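Local coordinates for neck appendage protein (Bacillus phage GA-1, PDB 3GUD) that serves, through this C-terminal intramolecular chaperone domain, to mediate folding of the triple-beta-helix of the phage neck appendage, at the interface of chains A and B. Numbering follows the deposited sequence. Chains: chain A/B, Neck appendage protein.

The interface of chains A and B. Residues chain A 29-31, 34, 39; chain B 5-8.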
ATOM      1  N   LYS A  29       3.951   3.556  19.367  1.00 43.23           N
ATOM      2  CA  LYS A  29       5.351   3.675  19.009  1.00 43.32           C
ATOM      3  C   LYS A  29       5.957   2.293  19.155  1.00 42.40           C
ATOM      4  O   LYS A  29       5.439   1.473  19.906  1.00 44.90           O
ATOM      5  CB  LYS A  29       6.067   4.716  19.886  1.00 40.90           C
ATOM      6  CG  LYS A  29       5.608   6.149  19.638  1.00 42.17           C
ATOM      7  CD  LYS A  29       6.576   7.196  20.224  1.00 40.92           C
ATOM      8  CE  LYS A  29       5.899   8.562  20.317  1.00 39.68           C
ATOM      9  NZ  LYS A  29       6.844   9.690  20.402  1.00 36.67           N
ATOM     10  N   PHE A  30       7.021   2.017  18.416  1.00 40.80           N
ATOM     11  CA  PHE A  30       7.650   0.713  18.488  1.00 44.35           C
ATOM     12  C   PHE A  30       8.576   0.676  19.688  1.00 49.33           C
ATOM     13  O   PHE A  30       9.422   1.557  19.852  1.00 52.13           O
ATOM     14  CB  PHE A  30       8.444   0.422  17.210  1.00 50.81           C
ATOM     15  CG  PHE A  30       7.598  -0.062  16.050  1.00 50.98           C
ATOM     16  CD1 PHE A  30       7.498  -1.416  15.768  1.00 52.29           C
ATOM     17  CD2 PHE A  30       6.919   0.836  15.237  1.00 47.82           C
ATOM     18  CE1 PHE A  30       6.730  -1.860  14.701  1.00 54.05           C
ATOM     19  CE2 PHE A  30       6.153   0.397  14.166  1.00 46.57           C
ATOM     20  CZ  PHE A  30       6.060  -0.948  13.900  1.00 47.72           C
ATOM     21  N   LYS A  31       8.425  -0.340  20.530  1.00 48.87           N
ATOM     22  CA  LYS A  31       9.283  -0.482  21.703  1.00 49.00           C
ATOM     23  C   LYS A  31      10.755  -0.446  21.290  1.00 48.42           C
ATOM     24  O   LYS A  31      11.635  -0.074  22.066  1.00 49.42           O
ATOM     25  CB  LYS A  31       8.936  -1.764  22.464  1.00 47.55           C
ATOM     26  CG  LYS A  31       7.458  -1.824  22.877  1.00 50.49           C
ATOM     27  CD  LYS A  31       7.177  -2.896  23.924  1.00 48.26           C
ATOM     28  CE  LYS A  31       5.899  -2.587  24.689  1.00 47.34           C
ATOM     29  NZ  LYS A  31       5.382  -3.785  25.386  1.00 53.97           N
ATOM     30  N   VAL A  34      11.738   3.249  20.756  1.00 45.80           N
ATOM     31  CA  VAL A  34      11.562   4.065  21.941  1.00 45.29           C
ATOM     32  C   VAL A  34      12.728   3.937  22.907  1.00 47.50           C
ATOM     33  O   VAL A  34      13.176   4.927  23.487  1.00 49.71           O
ATOM     34  CB  VAL A  34      10.244   3.790  22.647  1.00 40.82           C
ATOM     35  CG1 VAL A  34      10.291   4.375  24.018  1.00 40.71           C
ATOM     36  CG2 VAL A  34       9.105   4.408  21.872  1.00 40.17           C
ATOM     37  N   GLU A  39      11.187   9.213  23.656  1.00 41.44           N
ATOM     38  CA  GLU A  39       9.944   9.649  23.023  1.00 39.67           C
ATOM     39  C   GLU A  39      10.210  10.589  21.833  1.00 40.34           C
ATOM     40  O   GLU A  39       9.324  11.299  21.338  1.00 37.45           O
ATOM     41  CB  GLU A  39       9.000  10.244  24.062  1.00 36.29           C
ATOM     42  CG  GLU A  39       8.344   9.183  24.940  1.00 37.24           C
ATOM     43  CD  GLU A  39       7.654   8.063  24.148  1.00 37.90           C
ATOM     44  OE1 GLU A  39       7.492   8.184  22.916  1.00 40.15           O
ATOM     45  OE2 GLU A  39       7.264   7.049  24.763  1.00 37.25           O
TER
ATOM     46  N   HIS B   5       5.225  -5.654  19.939  1.00 53.80           N
ATOM     47  CA  HIS B   5       6.515  -4.988  20.028  1.00 54.20           C
ATOM     48  C   HIS B   5       6.249  -3.476  20.066  1.00 51.50           C
ATOM     49  O   HIS B   5       7.125  -2.667  19.749  1.00 50.71           O
ATOM     50  CB  HIS B   5       7.371  -5.376  18.811  1.00 50.37           C
ATOM     51  CG  HIS B   5       7.620  -6.850  18.712  1.00 52.35           C
ATOM     52  ND1 HIS B   5       8.618  -7.399  17.923  1.00 57.62           N
ATOM     53  CD2 HIS B   5       7.018  -7.895  19.320  1.00 55.02           C
ATOM     54  CE1 HIS B   5       8.601  -8.711  18.043  1.00 57.66           C
ATOM     55  NE2 HIS B   5       7.634  -9.042  18.892  1.00 54.82           N
ATOM     56  N   LYS B   6       5.029  -3.127  20.492  1.00 48.95           N
ATOM     57  CA  LYS B   6       4.513  -1.759  20.463  1.00 46.43           C
ATOM     58  C   LYS B   6       4.286  -1.129  21.852  1.00 47.49           C
ATOM     59  O   LYS B   6       4.256  -1.821  22.864  1.00 49.03           O
ATOM     60  CB  LYS B   6       3.241  -1.696  19.613  1.00 42.97           C
ATOM     61  CG  LYS B   6       3.547  -1.817  18.140  1.00 42.82           C
ATOM     62  CD  LYS B   6       2.314  -2.030  17.291  1.00 46.32           C
ATOM     63  CE  LYS B   6       2.706  -2.548  15.901  1.00 48.13           C
ATOM     64  NZ  LYS B   6       1.544  -2.995  15.066  1.00 47.37           N
ATOM     65  N   THR B   7       4.151   0.194  21.891  1.00 49.03           N
ATOM     66  CA  THR B   7       3.959   0.930  23.141  1.00 45.83           C
ATOM     67  C   THR B   7       3.287   2.256  22.826  1.00 44.57           C
ATOM     68  O   THR B   7       2.838   2.471  21.698  1.00 45.33           O
ATOM     69  CB  THR B   7       5.299   1.203  23.856  1.00 46.37           C
ATOM     70  OG1 THR B   7       5.063   1.886  25.091  1.00 47.31           O
ATOM     71  CG2 THR B   7       6.213   2.056  22.989  1.00 45.57           C
ATOM     72  N   ASP B   8       3.236   3.150  23.813  1.00 48.25           N
ATOM     73  CA  ASP B   8       2.577   4.451  23.646  1.00 48.30           C
ATOM     74  C   ASP B   8       1.324   4.253  22.822  1.00 44.28           C
ATOM     75  O   ASP B   8       0.990   5.048  21.945  1.00 45.62           O
ATOM     76  CB  ASP B   8       3.518   5.464  22.990  1.00 45.01           C
ATOM     77  CG  ASP B   8       4.726   5.765  23.855  1.00 43.01           C
ATOM     78  OD1 ASP B   8       5.825   5.959  23.302  1.00 39.81           O
ATOM     79  OD2 ASP B   8       4.571   5.783  25.095  1.00 44.12           O
TER
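The ring of A:Phe30 has the extended chain of B:Lys6 passing over one face, with B:Lys6 CE about 4.2 Å from A:Phe30 CZ, while B:His5 O sits off the ring's rim near CD1. A greasy ring and a long aliphatic stem suit each other here.

The backbones join as a short antiparallel sheet between strand 26-30 of chain A and strand 6-7 of chain B, an intermolecular pairing within the trimeric assembly. A:Lys29 N donates to B:Thr7 O (2.8 Å), while B:Thr7 N returns a bond to A:Lys29 O (2.7 Å). Beta-branched B:Thr7 suits a strand; OG1 anti to the backbone N (chi1 -178°) puts CG2 in the tight position between that N and the carbonyl carbon, from which the methyl reaches tip to tip toward A:Val34, CG2 to CG2 at 3.9 Å.

The carboxylates of A:Glu39 and B:Asp8 also point tip to tip, planes 53° apart, but the placement of their oxygens is doubtful. A:Glu39 OE1 has a salt bridge, weak as a hydrogen bond, from A:Lys29 NZ at 3.0 Å. That lysine suits its place: its extended chain passes B:Asp8, and its ammonium NZ, 4.8 Å from B:Asp8 OD1, may temper the negative charge.

Extended A:Lys31 runs its aliphatic stem across the B strand, over the B:Lys6 backbone, CG lying 3.8 Å from B:Thr7 CB. At the start of helix 31-37, A:Lys31 N donates to B:His5 O at 2.8 Å.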